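Local coordinates for protein TRAP dicarboxylate transporter, DctP subunit (Anaerococcus prevoti, PDB 4N91) that binds D-glucuronate as either anomer and probably serves as the extracytoplasmic solute-binding component of a TRAP transporter, at residues 42-47 against 216-221; 109-114 against 312-317; 144-149 against 249-254. One frame throughout, in Å; residues are numbered along the deposited sequence.

Interaction 1 of 3, residues 42-47 against 216-221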
loop_
_atom_site.group_PDB
_atom_site.type_symbol
_atom_site.label_atom_id
_atom_site.label_comp_id
_atom_site.label_asym_id
_atom_site.label_seq_id
_atom_site.Cartn_x
_atom_site.Cartn_y
_atom_site.Cartn_z
ATOM N N ASN A 42 -8.382 14.394 2.406
ATOM C CA ASN A 42 -7.155 15.184 2.456
ATOM C C ASN A 42 -5.918 14.405 2.013
ATOM O O ASN A 42 -4.848 14.972 1.829
ATOM C CB ASN A 42 -6.924 15.683 3.873
ATOM C CG ASN A 42 -7.975 16.689 4.300
ATOM O OD1 ASN A 42 -8.320 17.603 3.547
ATOM N ND2 ASN A 42 -8.500 16.514 5.493
ATOM N N HIS A 43 -6.069 13.095 1.864
ATOM C CA HIS A 43 -4.921 12.230 1.635
ATOM C C HIS A 43 -4.440 12.367 0.175
ATOM O O HIS A 43 -5.239 12.551 -0.718
ATOM C CB HIS A 43 -5.382 10.795 1.941
ATOM C CG HIS A 43 -4.289 9.777 1.936
ATOM N ND1 HIS A 43 -3.766 9.276 0.767
ATOM C CD2 HIS A 43 -3.652 9.137 2.941
ATOM C CE1 HIS A 43 -2.838 8.376 1.049
ATOM N NE2 HIS A 43 -2.760 8.269 2.369
ATOM N N PRO A 44 -3.123 12.250 -0.072
ATOM C CA PRO A 44 -2.557 12.266 -1.438
ATOM C C PRO A 44 -3.308 11.434 -2.470
ATOM O O PRO A 44 -3.417 11.806 -3.629
ATOM C CB PRO A 44 -1.157 11.714 -1.219
ATOM C CG PRO A 44 -0.802 12.263 0.124
ATOM C CD PRO A 44 -2.063 12.055 0.932
ATOM N N THR A 45 -3.748 10.249 -2.090
ATOM C CA THR A 45 -4.517 9.401 -2.998
ATOM C C THR A 45 -5.810 10.015 -3.457
ATOM O O THR A 45 -6.162 9.913 -4.629
ATOM C CB THR A 45 -4.724 8.025 -2.323
ATOM O OG1 THR A 45 -3.447 7.409 -2.197
ATOM C CG2 THR A 45 -5.672 7.142 -3.129
ATOM N N HIS A 46 -6.540 10.680 -2.560
ATOM C CA HIS A 46 -7.737 11.373 -2.985
ATOM C C HIS A 46 -7.386 12.540 -3.926
ATOM O O HIS A 46 -8.031 12.718 -4.951
ATOM C CB HIS A 46 -8.558 11.873 -1.794
ATOM C CG HIS A 46 -9.896 12.399 -2.189
ATOM N ND1 HIS A 46 -10.891 11.604 -2.713
ATOM C CD2 HIS A 46 -10.392 13.657 -2.184
ATOM C CE1 HIS A 46 -11.945 12.341 -3.001
ATOM N NE2 HIS A 46 -11.675 13.589 -2.671
ATOM N N LEU A 47 -6.338 13.296 -3.591
ATOM C CA LEU A 47 -5.922 14.432 -4.411
ATOM C C LEU A 47 -5.489 13.934 -5.789
ATOM O O LEU A 47 -5.817 14.554 -6.798
ATOM C CB LEU A 47 -4.790 15.201 -3.750
ATOM C CG LEU A 47 -5.091 15.704 -2.339
ATOM C CD1 LEU A 47 -3.870 16.402 -1.753
ATOM C CD2 LEU A 47 -6.275 16.615 -2.358
ATOM N N ASN A 216 2.956 3.668 7.625
ATOM C CA ASN A 216 3.598 4.946 7.459
ATOM C C ASN A 216 3.056 5.978 8.453
ATOM O O ASN A 216 2.127 5.713 9.216
ATOM C CB ASN A 216 3.460 5.431 6.019
ATOM C CG ASN A 216 2.016 5.634 5.597
ATOM O OD1 ASN A 216 1.213 6.291 6.301
ATOM N ND2 ASN A 216 1.651 5.032 4.468
ATOM N N GLU A 217 3.630 7.170 8.434
ATOM C CA GLU A 217 3.299 8.197 9.407
ATOM C C GLU A 217 1.904 8.801 9.261
ATOM O O GLU A 217 1.374 9.339 10.223
ATOM C CB GLU A 217 4.337 9.302 9.372
ATOM C CG GLU A 217 5.759 8.804 9.609
ATOM C CD GLU A 217 6.541 8.469 8.339
ATOM O OE1 GLU A 217 5.961 7.992 7.334
ATOM O OE2 GLU A 217 7.782 8.702 8.358
HETATM N N MSE A 218 1.321 8.696 8.072
HETATM C CA MSE A 218 0.013 9.283 7.817
HETATM C C MSE A 218 -1.082 8.591 8.624
HETATM O O MSE A 218 -2.111 9.187 8.933
HETATM C CB MSE A 218 -0.295 9.274 6.317
HETATM C CG MSE A 218 0.331 10.417 5.563
HETATM SE SE MSE A 218 -0.704 11.979 5.934
HETATM C CE MSE A 218 -2.071 12.030 4.551
ATOM N N SER A 219 -0.862 7.335 8.989
ATOM C CA SER A 219 -1.800 6.625 9.852
ATOM C C SER A 219 -1.944 7.318 11.186
ATOM O O SER A 219 -3.002 7.248 11.799
ATOM C CB SER A 219 -1.334 5.184 10.121
ATOM O OG SER A 219 -1.612 4.352 8.995
ATOM N N LEU A 220 -0.864 7.911 11.683
ATOM C CA LEU A 220 -0.880 8.505 13.006
ATOM C C LEU A 220 -1.792 9.723 13.057
ATOM O O LEU A 220 -2.414 9.993 14.068
ATOM C CB LEU A 220 0.519 8.969 13.410
ATOM C CG LEU A 220 1.586 7.881 13.535
ATOM C CD1 LEU A 220 2.965 8.486 13.738
ATOM C CD2 LEU A 220 1.227 6.955 14.688
ATOM N N THR A 221 -1.823 10.461 11.953
ATOM C CA THR A 221 -2.428 11.792 11.939
ATOM C C THR A 221 -3.750 11.746 11.186
ATOM O O THR A 221 -4.807 11.974 11.778
ATOM C CB THR A 221 -1.445 12.832 11.358
ATOM O OG1 THR A 221 -1.003 12.400 10.054
ATOM C CG2 THR A 221 -0.245 13.008 12.281
HETATM O O HOH W 1 -0.865 5.905 2.889
#
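His43 and Pro44 meet Met218, a selenomethionine, at its terminal methyl. Of the two conformers deposited for Met218, the one described bends at chi2 and again at chi3 (-90°), which brings CE to 3.7 Å from His43 CD2 and 3.6 Å from Pro44 CD; these two contacts hold for that conformer alone. The CG of His43 is anti to the backbone N (chi1 -172°), which turns ND1 to the start of helix 44-60, where it accepts from Thr45 N at 3.0 Å, nearly straight (163°) and in the ring plane. This is an N-cap bond from a side chain, and Pro44 CD lies over one ring face, offset toward the rim. Across the ring, His43 NE2 meets a water at 3.1 Å, again in the plane, and the same water accepts from Asn216 ND2. Asn216 OD1 in turn takes a weak capping bond from Met218 N, while ND2 also donates to Ala151 O. Asn216 contacts bound beta-D-glucuronate, and the His43 side chain lies about 5 Å from the sugar at nearest atoms. The water-mediated contact is consistent with a bridge between the two lobes beside the ligand cleft, as in periplasmic binding proteins.

Interaction 2 of 3, residues 109-114 against 312-317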
loop_
_atom_site.group_PDB
_atom_site.type_symbol
_atom_site.label_atom_id
_atom_site.label_comp_id
_atom_site.label_asym_id
_atom_site.label_seq_id
_atom_site.Cartn_x
_atom_site.Cartn_y
_atom_site.Cartn_z
ATOM N N PHE A 109 6.436 -7.694 -3.930
ATOM C CA PHE A 109 6.592 -6.366 -3.307
ATOM C C PHE A 109 6.198 -6.335 -1.824
ATOM O O PHE A 109 6.270 -5.285 -1.190
ATOM C CB PHE A 109 5.813 -5.292 -4.056
ATOM C CG PHE A 109 6.144 -5.196 -5.511
ATOM C CD1 PHE A 109 7.458 -5.128 -5.946
ATOM C CD2 PHE A 109 5.138 -5.176 -6.457
ATOM C CE1 PHE A 109 7.735 -5.041 -7.292
ATOM C CE2 PHE A 109 5.430 -5.093 -7.808
ATOM C CZ PHE A 109 6.720 -5.044 -8.216
ATOM N N ASN A 110 5.779 -7.468 -1.282
ATOM C CA ASN A 110 5.480 -7.586 0.156
ATOM C C ASN A 110 6.645 -8.127 0.978
ATOM O O ASN A 110 6.547 -8.232 2.202
ATOM C CB ASN A 110 4.252 -8.467 0.372
ATOM C CG ASN A 110 3.007 -7.852 -0.225
ATOM O OD1 ASN A 110 2.915 -6.626 -0.323
ATOM N ND2 ASN A 110 2.077 -8.685 -0.675
ATOM N N LEU A 111 7.758 -8.444 0.324
ATOM C CA LEU A 111 8.919 -8.969 1.033
ATOM C C LEU A 111 9.513 -7.893 1.942
ATOM O O LEU A 111 9.710 -6.772 1.516
ATOM C CB LEU A 111 9.987 -9.441 0.042
ATOM C CG LEU A 111 9.594 -10.634 -0.835
ATOM C CD1 LEU A 111 10.697 -10.946 -1.854
ATOM C CD2 LEU A 111 9.308 -11.836 0.044
ATOM N N PRO A 112 9.815 -8.240 3.197
ATOM C CA PRO A 112 10.470 -7.291 4.096
ATOM C C PRO A 112 11.905 -6.992 3.683
ATOM O O PRO A 112 12.613 -7.878 3.162
ATOM C CB PRO A 112 10.470 -8.018 5.445
ATOM C CG PRO A 112 9.539 -9.165 5.286
ATOM C CD PRO A 112 9.537 -9.525 3.854
ATOM N N TYR A 113 12.305 -5.742 3.899
ATOM C CA TYR A 113 13.665 -5.295 3.650
ATOM C C TYR A 113 14.113 -5.665 2.252
ATOM O O TYR A 113 15.225 -6.150 2.036
ATOM C CB TYR A 113 14.591 -5.854 4.722
ATOM C CG TYR A 113 14.206 -5.342 6.078
ATOM C CD1 TYR A 113 14.381 -4.006 6.401
ATOM C CD2 TYR A 113 13.624 -6.167 7.025
ATOM C CE1 TYR A 113 14.013 -3.516 7.636
ATOM C CE2 TYR A 113 13.258 -5.694 8.257
ATOM C CZ TYR A 113 13.442 -4.363 8.558
ATOM O OH TYR A 113 13.053 -3.871 9.792
ATOM N N LEU A 114 13.230 -5.397 1.304
ATOM C CA LEU A 114 13.462 -5.738 -0.084
ATOM C C LEU A 114 14.215 -4.622 -0.771
ATOM O O LEU A 114 15.165 -4.876 -1.517
ATOM C CB LEU A 114 12.129 -5.993 -0.789
ATOM C CG LEU A 114 12.208 -6.189 -2.292
ATOM C CD1 LEU A 114 13.007 -7.452 -2.596
ATOM C CD2 LEU A 114 10.801 -6.257 -2.865
ATOM N N LYS A 312 13.474 -16.082 2.122
ATOM C CA LYS A 312 13.943 -17.392 1.679
ATOM C C LYS A 312 12.767 -18.314 1.370
ATOM O O LYS A 312 12.762 -18.991 0.347
ATOM C CB LYS A 312 14.861 -18.021 2.732
ATOM C CG LYS A 312 15.377 -19.416 2.367
ATOM C CD LYS A 312 16.227 -20.009 3.489
ATOM C CE LYS A 312 17.011 -21.238 3.025
ATOM N NZ LYS A 312 16.232 -22.501 3.162
ATOM N N GLU A 313 11.769 -18.328 2.256
ATOM C CA GLU A 313 10.622 -19.214 2.135
ATOM C C GLU A 313 9.771 -18.837 0.943
ATOM O O GLU A 313 9.305 -19.685 0.201
ATOM C CB GLU A 313 9.746 -19.117 3.401
ATOM C CG GLU A 313 10.346 -19.775 4.624
ATOM C CD GLU A 313 9.688 -19.335 5.936
ATOM O OE1 GLU A 313 8.581 -18.740 5.916
ATOM O OE2 GLU A 313 10.297 -19.587 7.003
ATOM N N VAL A 314 9.539 -17.545 0.784
ATOM C CA VAL A 314 8.645 -17.057 -0.265
ATOM C C VAL A 314 9.276 -17.338 -1.615
ATOM O O VAL A 314 8.610 -17.823 -2.537
ATOM C CB VAL A 314 8.329 -15.566 -0.089
ATOM C CG1 VAL A 314 7.727 -14.963 -1.354
ATOM C CG2 VAL A 314 7.402 -15.361 1.105
ATOM N N LEU A 315 10.570 -17.058 -1.741
ATOM C CA LEU A 315 11.241 -17.264 -3.021
ATOM C C LEU A 315 11.310 -18.747 -3.375
ATOM O O LEU A 315 11.128 -19.131 -4.542
ATOM C CB LEU A 315 12.645 -16.672 -2.998
ATOM C CG LEU A 315 12.724 -15.148 -2.952
ATOM C CD1 LEU A 315 14.177 -14.687 -2.884
ATOM C CD2 LEU A 315 12.027 -14.502 -4.138
ATOM N N GLU A 316 11.572 -19.584 -2.377
ATOM C CA GLU A 316 11.677 -21.027 -2.616
ATOM C C GLU A 316 10.356 -21.619 -3.069
ATOM O O GLU A 316 10.335 -22.560 -3.860
ATOM C CB GLU A 316 12.128 -21.771 -1.360
ATOM C CG GLU A 316 13.613 -21.683 -1.090
ATOM C CD GLU A 316 14.000 -22.173 0.306
ATOM O OE1 GLU A 316 13.102 -22.329 1.168
ATOM O OE2 GLU A 316 15.211 -22.401 0.533
ATOM N N ARG A 317 9.253 -21.084 -2.564
ATOM C CA ARG A 317 7.950 -21.661 -2.847
ATOM C C ARG A 317 7.380 -21.197 -4.169
ATOM O O ARG A 317 6.563 -21.888 -4.770
ATOM C CB ARG A 317 6.973 -21.369 -1.700
ATOM C CG ARG A 317 7.372 -22.127 -0.444
ATOM C CD ARG A 317 6.552 -21.789 0.795
ATOM N NE ARG A 317 7.126 -22.450 1.974
ATOM C CZ ARG A 317 6.958 -22.045 3.232
ATOM N NH1 ARG A 317 7.530 -22.721 4.225
ATOM N NH2 ARG A 317 6.229 -20.969 3.505
#
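Leu111 carries the packing of the loop 109-114 on Val314 and Leu315 of the helix 312-317, with Phe109 and Asn110 leading into it. Asn110 is held by Asn96 through OD1 and by Glu100 through ND2. At Leu111 the side chain leaves the loop toward the helix, with CG anti to the carbonyl carbon (chi1 -65°), and its two methyls divide the work. CD2 sits over the branch of Val314, 3.8 Å from CG1 and 3.9 Å from CB, with CG2 a little farther at 4.1 Å; the two side chains lie obliquely to one another. CD1 reaches Leu315 CD2 more loosely, at 4.4 Å. No hydrogen bond joins the segments, so the contact is purely apolar: helix-on-loop packing within the periplasmic binding protein fold, which joins helix 301-317 to the connection between helices 96-99 and 118-125. Pro112 continues the apolar strip back along the same helix, on Leu310 and Val307, and the side chain of Tyr113 touches Phe303 and Val304 farther back still. Leu114 ends the segment against Tyr325 and Ile328 of helix 322-334.

Interaction 3 of 3, residues 144-149 against 249-254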
loop_
_atom_site.group_PDB
_atom_site.type_symbol
_atom_site.label_atom_id
_atom_site.label_comp_id
_atom_site.label_asym_id
_atom_site.label_seq_id
_atom_site.Cartn_x
_atom_site.Cartn_y
_atom_site.Cartn_z
ATOM N N GLU A 144 -6.782 -5.702 -13.487
ATOM C CA GLU A 144 -5.363 -5.521 -13.704
ATOM C C GLU A 144 -4.903 -4.213 -13.095
ATOM O O GLU A 144 -5.677 -3.243 -12.983
ATOM C CB GLU A 144 -5.004 -5.621 -15.176
ATOM C CG GLU A 144 -5.286 -4.432 -16.005
ATOM C CD GLU A 144 -4.882 -4.643 -17.475
ATOM O OE1 GLU A 144 -4.094 -5.562 -17.785
ATOM O OE2 GLU A 144 -5.383 -3.894 -18.324
ATOM N N GLY A 145 -3.643 -4.208 -12.675
ATOM C CA GLY A 145 -3.011 -3.003 -12.156
ATOM C C GLY A 145 -2.733 -2.063 -13.300
ATOM O O GLY A 145 -2.328 -2.492 -14.384
ATOM N N VAL A 146 -2.965 -0.775 -13.066
ATOM C CA VAL A 146 -2.704 0.234 -14.078
ATOM C C VAL A 146 -1.639 1.257 -13.674
ATOM O O VAL A 146 -0.996 1.860 -14.555
ATOM C CB VAL A 146 -3.991 0.967 -14.516
ATOM C CG1 VAL A 146 -4.945 -0.022 -15.212
ATOM C CG2 VAL A 146 -4.640 1.714 -13.348
ATOM N N THR A 147 -1.431 1.403 -12.368
ATOM C CA THR A 147 -0.338 2.213 -11.840
ATOM C C THR A 147 -0.185 1.919 -10.354
ATOM O O THR A 147 -0.929 1.102 -9.806
ATOM C CB THR A 147 -0.523 3.738 -12.121
ATOM O OG1 THR A 147 0.701 4.434 -11.836
ATOM C CG2 THR A 147 -1.632 4.319 -11.313
ATOM N N TRP A 148 0.801 2.560 -9.740
ATOM C CA TRP A 148 1.047 2.442 -8.312
ATOM C C TRP A 148 0.995 3.829 -7.664
ATOM O O TRP A 148 1.047 4.867 -8.335
ATOM C CB TRP A 148 2.402 1.784 -8.066
ATOM C CG TRP A 148 3.580 2.659 -8.474
ATOM C CD1 TRP A 148 4.056 2.880 -9.751
ATOM C CD2 TRP A 148 4.432 3.409 -7.603
ATOM N NE1 TRP A 148 5.141 3.732 -9.713
ATOM C CE2 TRP A 148 5.398 4.059 -8.407
ATOM C CE3 TRP A 148 4.481 3.579 -6.217
ATOM C CZ2 TRP A 148 6.378 4.882 -7.871
ATOM C CZ3 TRP A 148 5.463 4.392 -5.687
ATOM C CH2 TRP A 148 6.401 5.035 -6.518
ATOM N N LEU A 149 0.874 3.827 -6.346
ATOM C CA LEU A 149 0.864 5.045 -5.563
ATOM C C LEU A 149 1.802 4.841 -4.395
ATOM O O LEU A 149 1.911 3.724 -3.880
ATOM C CB LEU A 149 -0.547 5.362 -5.050
ATOM C CG LEU A 149 -1.655 5.389 -6.128
ATOM C CD1 LEU A 149 -2.990 5.436 -5.470
ATOM C CD2 LEU A 149 -1.495 6.515 -7.125
ATOM N N SER A 249 -12.483 -6.364 -17.967
ATOM C CA SER A 249 -13.446 -6.282 -19.077
ATOM C C SER A 249 -13.778 -4.846 -19.417
ATOM O O SER A 249 -13.839 -4.457 -20.594
ATOM C CB SER A 249 -14.731 -7.051 -18.733
ATOM O OG SER A 249 -14.462 -8.426 -18.673
ATOM N N TRP A 250 -13.964 -4.038 -18.379
ATOM C CA TRP A 250 -14.261 -2.629 -18.578
ATOM C C TRP A 250 -13.128 -1.919 -19.303
ATOM O O TRP A 250 -13.338 -1.206 -20.291
ATOM C CB TRP A 250 -14.551 -1.923 -17.241
ATOM C CG TRP A 250 -14.565 -0.463 -17.448
ATOM C CD1 TRP A 250 -15.516 0.261 -18.106
ATOM C CD2 TRP A 250 -13.563 0.477 -17.033
ATOM N NE1 TRP A 250 -15.181 1.577 -18.123
ATOM C CE2 TRP A 250 -13.980 1.746 -17.474
ATOM C CE3 TRP A 250 -12.353 0.365 -16.341
ATOM C CZ2 TRP A 250 -13.230 2.901 -17.253
ATOM C CZ3 TRP A 250 -11.614 1.519 -16.107
ATOM C CH2 TRP A 250 -12.046 2.762 -16.566
ATOM N N LEU A 251 -11.910 -2.106 -18.809
ATOM C CA LEU A 251 -10.782 -1.374 -19.356
ATOM C C LEU A 251 -10.562 -1.771 -20.824
ATOM O O LEU A 251 -10.431 -0.919 -21.711
ATOM C CB LEU A 251 -9.531 -1.640 -18.500
ATOM C CG LEU A 251 -8.307 -0.783 -18.812
ATOM C CD1 LEU A 251 -8.589 0.657 -18.507
ATOM C CD2 LEU A 251 -7.123 -1.281 -18.024
ATOM N N GLU A 252 -10.543 -3.064 -21.095
ATOM C CA GLU A 252 -10.268 -3.522 -22.460
ATOM C C GLU A 252 -11.424 -3.252 -23.408
ATOM O O GLU A 252 -11.252 -3.272 -24.628
ATOM C CB GLU A 252 -9.894 -4.999 -22.463
ATOM C CG GLU A 252 -8.571 -5.276 -21.740
ATOM C CD GLU A 252 -7.446 -4.321 -22.162
ATOM O OE1 GLU A 252 -7.347 -4.000 -23.365
ATOM O OE2 GLU A 252 -6.664 -3.884 -21.282
ATOM N N GLY A 253 -12.591 -2.989 -22.844
ATOM C CA GLY A 253 -13.766 -2.614 -23.606
ATOM C C GLY A 253 -13.762 -1.178 -24.092
ATOM O O GLY A 253 -14.526 -0.822 -24.986
ATOM N N LEU A 254 -12.916 -0.331 -23.514
ATOM C CA LEU A 254 -12.866 1.060 -23.943
ATOM C C LEU A 254 -12.437 1.196 -25.406
ATOM O O LEU A 254 -11.506 0.520 -25.859
ATOM C CB LEU A 254 -11.902 1.868 -23.081
ATOM C CG LEU A 254 -12.277 1.983 -21.607
ATOM C CD1 LEU A 254 -11.172 2.710 -20.886
ATOM C CD2 LEU A 254 -13.584 2.726 -21.433
HETATM O O HOH W 2 -4.224 -3.943 -20.687
#
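Leu251 and Glu252 of the helix 249-253 face Glu144 and Val146 on strand 144-149, and the two axes run at 59° to each other. The first torsion of Leu251 (chi1 -171°) turns its isobutyl group away from the backbone N and projects CD2 at the strand. Leu251 CD2 lies 3.8 Å from Val146 CG1. The same methyl, Leu251 CD2, sits tightly against Glu144 OE2, at 3.2 Å. Glu252 follows with a chain bent at chi2, bringing its OE2 within 3.2 Å of Glu144 OE2. These are two acceptors, their carboxylate planes nearly perpendicular (87°), and a water reconciles them by donating to both, 2.6 Å from Glu144 OE2. Cations probably ease the like charges as well: Arg139 forms a salt bridge with Glu144 OE1, and Arg259 one with Glu252 OE2 besides a long, weak ion pair with Glu144. Replacing Glu144 by an alanine would probably leave Arg139 without this mate, the water without one of its two carboxylate acceptors, and a gap beside the Leu251 methyl. Strand 143-149 borders the five-stranded mixed sheet, antiparallel to strand 242-247, from which this helix emerges: the alpha/beta packing of one lobe of the periplasmic binding protein fold.

In the fold
From the N terminus, the chain passes 42-47 at the start of helix 44-60, then 109-114 in the loop after helix 96-99, then strand 144-149. The first loop closes when 216-221 returns to 42-47 in interaction 1, joining parts on the two sides of the ligand cleft. Interaction 3 closes next, at 249-254, within the lobe of the five-stranded sheet; its loop crosses that of interaction 1. Interaction 2 closes last, at 312-317, crossing interaction 1 and enclosing interaction 3, and brings helix 301-317 onto the segment between helices 96-99 and 118-125. Interactions 1 and 3 touch where Thr45 OG1 packs 3.8 Å from Leu149 CD1; interaction 2 touches neither, and lies across the chain's centre from interaction 1.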